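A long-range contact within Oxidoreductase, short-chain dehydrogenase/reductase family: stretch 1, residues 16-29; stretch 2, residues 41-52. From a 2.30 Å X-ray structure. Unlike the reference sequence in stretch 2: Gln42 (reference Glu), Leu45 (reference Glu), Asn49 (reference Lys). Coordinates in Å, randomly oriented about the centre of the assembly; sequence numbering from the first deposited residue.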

# COMPACT_ATOMS: atom_id res chain seq x y z
N GLY A 16 -15.49 8.23 -4.00
CA GLY A 16 -15.55 9.40 -3.11
C GLY A 16 -16.61 9.31 -2.02
O GLY A 16 -16.38 9.75 -0.88
N ARG A 17 -17.78 8.74 -2.38
CA ARG A 17 -18.85 8.43 -1.43
C ARG A 17 -18.33 7.51 -0.34
O ARG A 17 -18.40 7.85 0.84
N ALA A 18 -17.76 6.37 -0.74
CA ALA A 18 -17.29 5.38 0.23
C ALA A 18 -16.21 5.94 1.17
O ALA A 18 -16.21 5.68 2.37
N LEU A 19 -15.28 6.70 0.59
CA LEU A 19 -14.23 7.32 1.38
C LEU A 19 -14.81 8.33 2.35
O LEU A 19 -14.36 8.39 3.48
N THR A 20 -15.80 9.12 1.91
CA THR A 20 -16.41 10.13 2.76
C THR A 20 -17.10 9.46 3.93
O THR A 20 -16.88 9.85 5.07
N ILE A 21 -17.90 8.45 3.63
CA ILE A 21 -18.60 7.66 4.64
C ILE A 21 -17.64 7.10 5.67
O ILE A 21 -17.89 7.18 6.88
N GLY A 22 -16.53 6.54 5.20
CA GLY A 22 -15.55 5.86 6.05
C GLY A 22 -14.84 6.77 7.02
O GLY A 22 -14.63 6.39 8.17
N LEU A 23 -14.46 7.96 6.55
CA LEU A 23 -13.81 8.98 7.37
C LEU A 23 -14.79 9.55 8.39
O LEU A 23 -14.40 9.91 9.50
N VAL A 24 -16.07 9.62 8.03
CA VAL A 24 -17.09 10.06 8.99
C VAL A 24 -17.24 9.05 10.12
O VAL A 24 -17.27 9.43 11.31
N GLU A 25 -17.36 7.78 9.75
CA GLU A 25 -17.45 6.67 10.70
C GLU A 25 -16.21 6.61 11.62
O GLU A 25 -16.32 6.19 12.76
N ARG A 26 -15.06 7.05 11.11
CA ARG A 26 -13.84 7.14 11.93
C ARG A 26 -13.72 8.48 12.69
O ARG A 26 -12.66 8.82 13.22
N GLY A 27 -14.82 9.23 12.73
CA GLY A 27 -14.91 10.46 13.52
C GLY A 27 -14.45 11.78 12.92
O GLY A 27 -14.30 12.75 13.66
N HIS A 28 -14.25 11.83 11.59
CA HIS A 28 -13.76 13.06 10.93
C HIS A 28 -14.91 13.93 10.40
O HIS A 28 -16.00 13.43 10.16
N GLN A 29 -14.65 15.22 10.21
CA GLN A 29 -15.53 16.10 9.47
C GLN A 29 -15.05 16.18 8.03
O GLN A 29 -13.85 16.21 7.77
N GLN A 41 -26.02 16.48 -2.11
CA GLN A 41 -27.19 16.61 -1.23
C GLN A 41 -27.60 15.28 -0.61
O GLN A 41 -27.97 15.23 0.57
N GLN A 42 -27.55 14.21 -1.42
CA GLN A 42 -27.92 12.87 -0.96
C GLN A 42 -26.96 12.46 0.16
O GLN A 42 -27.36 11.79 1.11
N GLN A 43 -25.71 12.89 0.05
CA GLN A 43 -24.71 12.61 1.07
C GLN A 43 -24.93 13.48 2.32
O GLN A 43 -24.69 13.02 3.45
N GLU A 44 -25.36 14.72 2.13
CA GLU A 44 -25.69 15.60 3.25
C GLU A 44 -26.88 15.06 4.05
O GLU A 44 -26.87 15.08 5.28
N LEU A 45 -27.88 14.54 3.33
CA LEU A 45 -29.07 13.89 3.91
C LEU A 45 -28.69 12.64 4.71
O LEU A 45 -29.27 12.35 5.76
N LEU A 46 -27.71 11.90 4.21
CA LEU A 46 -27.24 10.69 4.89
C LEU A 46 -26.37 10.99 6.12
O LEU A 46 -26.52 10.33 7.14
N LEU A 47 -25.48 11.98 6.03
CA LEU A 47 -24.44 12.15 7.03
C LEU A 47 -24.57 13.42 7.87
O LEU A 47 -23.86 13.57 8.89
N GLY A 48 -25.46 14.32 7.45
CA GLY A 48 -25.85 15.49 8.23
C GLY A 48 -24.72 16.47 8.51
O GLY A 48 -24.01 16.89 7.58
N ASN A 49 -24.56 16.83 9.78
CA ASN A 49 -23.64 17.89 10.20
C ASN A 49 -22.17 17.49 10.21
O ASN A 49 -21.30 18.31 10.50
N ALA A 50 -21.90 16.24 9.86
CA ALA A 50 -20.56 15.72 9.73
C ALA A 50 -19.88 16.18 8.43
O ALA A 50 -18.67 16.09 8.28
N VAL A 51 -20.67 16.69 7.49
CA VAL A 51 -20.17 17.05 6.16
C VAL A 51 -20.81 18.32 5.63
O VAL A 51 -21.85 18.74 6.11
N ILE A 52 -20.18 18.91 4.62
CA ILE A 52 -20.83 19.88 3.75
C ILE A 52 -20.53 19.54 2.29
O ILE A 52 -19.43 19.09 1.96

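Two helices, 16-25 and 41-47, run side by side in nearly the same direction, 22° apart. Their axes come no closer than 11.6 Å, so side chains must fill the space between them. The contact buries 511 Å², summed over both sides.

The centre is apolar. Leu47 points toward stretch 1 with chi1 m and chi2 t. Its CD1 is the bump that fits among Thr20, Ile21 and Val24. Leu47 CD1 lies 3.9 Å from Thr20 CG2, 4.2 Å from Val24 CG2 and 4.3 Å from Ile21 CG1. Thr20 and Val24 both point toward stretch 2, one helical turn apart. Thr20 is in rotamer m. Its OG1 donates a 2.7 Å hydrogen bond to Gly16 O, back within its own helix, while its methyl CG2 meets stretch 2.

Val51 adds a second bump beside Leu47. It is in rotamer m, and its CB points sideways. Val51 CG1 is 3.9 Å from Thr20 CG2 and 3.8 Å from Val24 CG2. Val24 is in rotamer t. Val24 CG1 lies 3.9 Å from Ala50 CB, and Val24 CG2 is 4.1 Å from the same Ala50 CB, so both methyls face Ala50. The Ala50 methyl fits against Val24.

Ile21 (m, t) points sideways and covers one flank. Its CD1 reaches Leu46 CD2 at 4.1 Å. Leu46 (t, p) points toward stretch 1 but is largely exposed.

At the other end of the helix pair, Gln43 points in with both chi1 and chi2 in m. Its amide is folded against stretch 1. Gln43 NE2 sits 4.0 Å from Ile21 CG1 and 4.4 Å from Thr20 CB. This nitrogen is buried by the contact and has no partner in the model. Arg17 starts sideways, but its end comes nearer to stretch 2. Arg17 NH2 is 3.2 Å from Gln43 OE1; the geometry does not settle whether they bond. Arg17 CD lies 3.7 Å from Gln42 OE1. Gln42 differs from the reference sequence.

Beyond the helices the backbones draw together. Gln29 CA and Ala50 CA are 5.1 Å apart, and Gln29 CA makes a CA-H...O contact of 3.4 Å with Ala50 O. The Gln29 side chain (m, m) starts sideways, and its end comes nearer to stretch 2. Gln29 OE1 is 3.3 Å from Ala50 CA, and Gln29 NE2 is 3.7 Å from Asn49 O.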

# COMPACT_ATOMS: atom_id res chain seq x y z
CB ARG A 17 -20.04 7.74 -2.12
CG ARG A 17 -21.27 8.58 -2.43
CD ARG A 17 -22.50 7.68 -2.75
NE ARG A 17 -22.47 6.40 -2.03
CZ ARG A 17 -23.41 5.94 -1.21
NH1 ARG A 17 -23.26 4.77 -0.61
NH2 ARG A 17 -24.52 6.64 -0.98
CB ALA A 18 -16.78 4.10 -0.48
CB LEU A 19 -13.18 7.98 0.49
CG LEU A 19 -12.23 7.11 -0.35
CD1 LEU A 19 -11.66 7.90 -1.50
CD2 LEU A 19 -11.10 6.51 0.49
CB THR A 20 -17.42 11.01 2.01
OG1 THR A 20 -16.77 11.72 0.96
CG2 THR A 20 -18.08 12.05 2.95
CB ILE A 21 -19.47 6.53 4.02
CG1 ILE A 21 -20.53 7.11 3.07
CG2 ILE A 21 -20.10 5.67 5.14
CD1 ILE A 21 -21.36 6.11 2.32
CB LEU A 23 -13.28 10.12 6.48
CG LEU A 23 -12.11 9.85 5.53
CD1 LEU A 23 -12.13 10.77 4.32
CD2 LEU A 23 -10.76 9.94 6.24
CB VAL A 24 -18.45 10.34 8.32
CG1 VAL A 24 -19.59 10.44 9.38
CG2 VAL A 24 -18.37 11.61 7.49
CB GLU A 25 -17.63 5.32 9.97
CG GLU A 25 -19.00 5.14 9.31
CD GLU A 25 -19.17 3.80 8.59
OE1 GLU A 25 -18.17 3.06 8.43
OE2 GLU A 25 -20.31 3.48 8.18
CB ARG A 26 -12.59 6.83 11.07
CG ARG A 26 -12.50 5.38 10.54
CD ARG A 26 -11.67 5.30 9.25
NE ARG A 26 -11.75 4.00 8.55
CZ ARG A 26 -10.75 3.12 8.44
NH1 ARG A 26 -10.92 1.98 7.78
NH2 ARG A 26 -9.56 3.39 8.98
CB HIS A 28 -12.87 12.71 9.73
CG HIS A 28 -11.51 12.18 10.07
ND1 HIS A 28 -11.20 10.83 10.04
CD2 HIS A 28 -10.35 12.82 10.36
CE1 HIS A 28 -9.93 10.67 10.33
NE2 HIS A 28 -9.38 11.86 10.53
CB GLN A 29 -15.51 17.52 10.05
CG GLN A 29 -15.89 17.62 11.52
CD GLN A 29 -17.38 17.63 11.72
OE1 GLN A 29 -18.03 16.58 11.73
NE2 GLN A 29 -17.94 18.83 11.89
CB GLN A 41 -28.40 17.20 -1.99
CG GLN A 41 -28.27 18.67 -2.39
CD GLN A 41 -29.54 19.23 -3.02
OE1 GLN A 41 -29.92 20.38 -2.78
NE2 GLN A 41 -30.22 18.40 -3.81
CB GLN A 42 -27.96 11.87 -2.15
CG GLN A 42 -26.93 10.72 -2.13
CD GLN A 42 -26.69 10.03 -3.51
OE1 GLN A 42 -25.76 9.21 -3.65
NE2 GLN A 42 -27.50 10.37 -4.52
CB GLN A 43 -23.31 12.80 0.50
CG GLN A 43 -22.88 11.75 -0.54
CD GLN A 43 -22.66 10.37 0.06
OE1 GLN A 43 -23.54 9.50 -0.00
NE2 GLN A 43 -21.46 10.15 0.61
CB GLU A 44 -25.93 17.06 2.78
CG GLU A 44 -24.63 17.83 2.50
CD GLU A 44 -24.83 19.34 2.32
OE1 GLU A 44 -25.29 19.77 1.23
OE2 GLU A 44 -24.51 20.10 3.26
CB LEU A 45 -30.06 13.53 2.79
CG LEU A 45 -31.57 13.43 3.08
CD1 LEU A 45 -32.36 14.22 2.04
CD2 LEU A 45 -32.05 11.99 3.15
CB LEU A 46 -26.48 9.78 3.92
CG LEU A 46 -25.92 8.45 4.45
CD1 LEU A 46 -27.01 7.39 4.63
CD2 LEU A 46 -24.83 7.91 3.54
CB LEU A 47 -23.03 12.04 6.41
CG LEU A 47 -22.73 10.81 5.54
CD1 LEU A 47 -21.44 11.01 4.71
CD2 LEU A 47 -22.68 9.51 6.35
CB ASN A 49 -24.08 18.51 11.56
CG ASN A 49 -24.15 17.49 12.71
OD1 ASN A 49 -24.01 17.86 13.87
ND2 ASN A 49 -24.40 16.22 12.39
CB ALA A 50 -20.58 14.20 9.80
CB VAL A 51 -20.43 15.91 5.11
CG1 VAL A 51 -19.68 14.61 5.48
CG2 VAL A 51 -21.92 15.67 4.96
CB ILE A 52 -20.30 21.31 3.94
CG1 ILE A 52 -18.88 21.26 4.48
CG2 ILE A 52 -21.23 22.10 4.82
CD1 ILE A 52 -17.96 22.23 3.84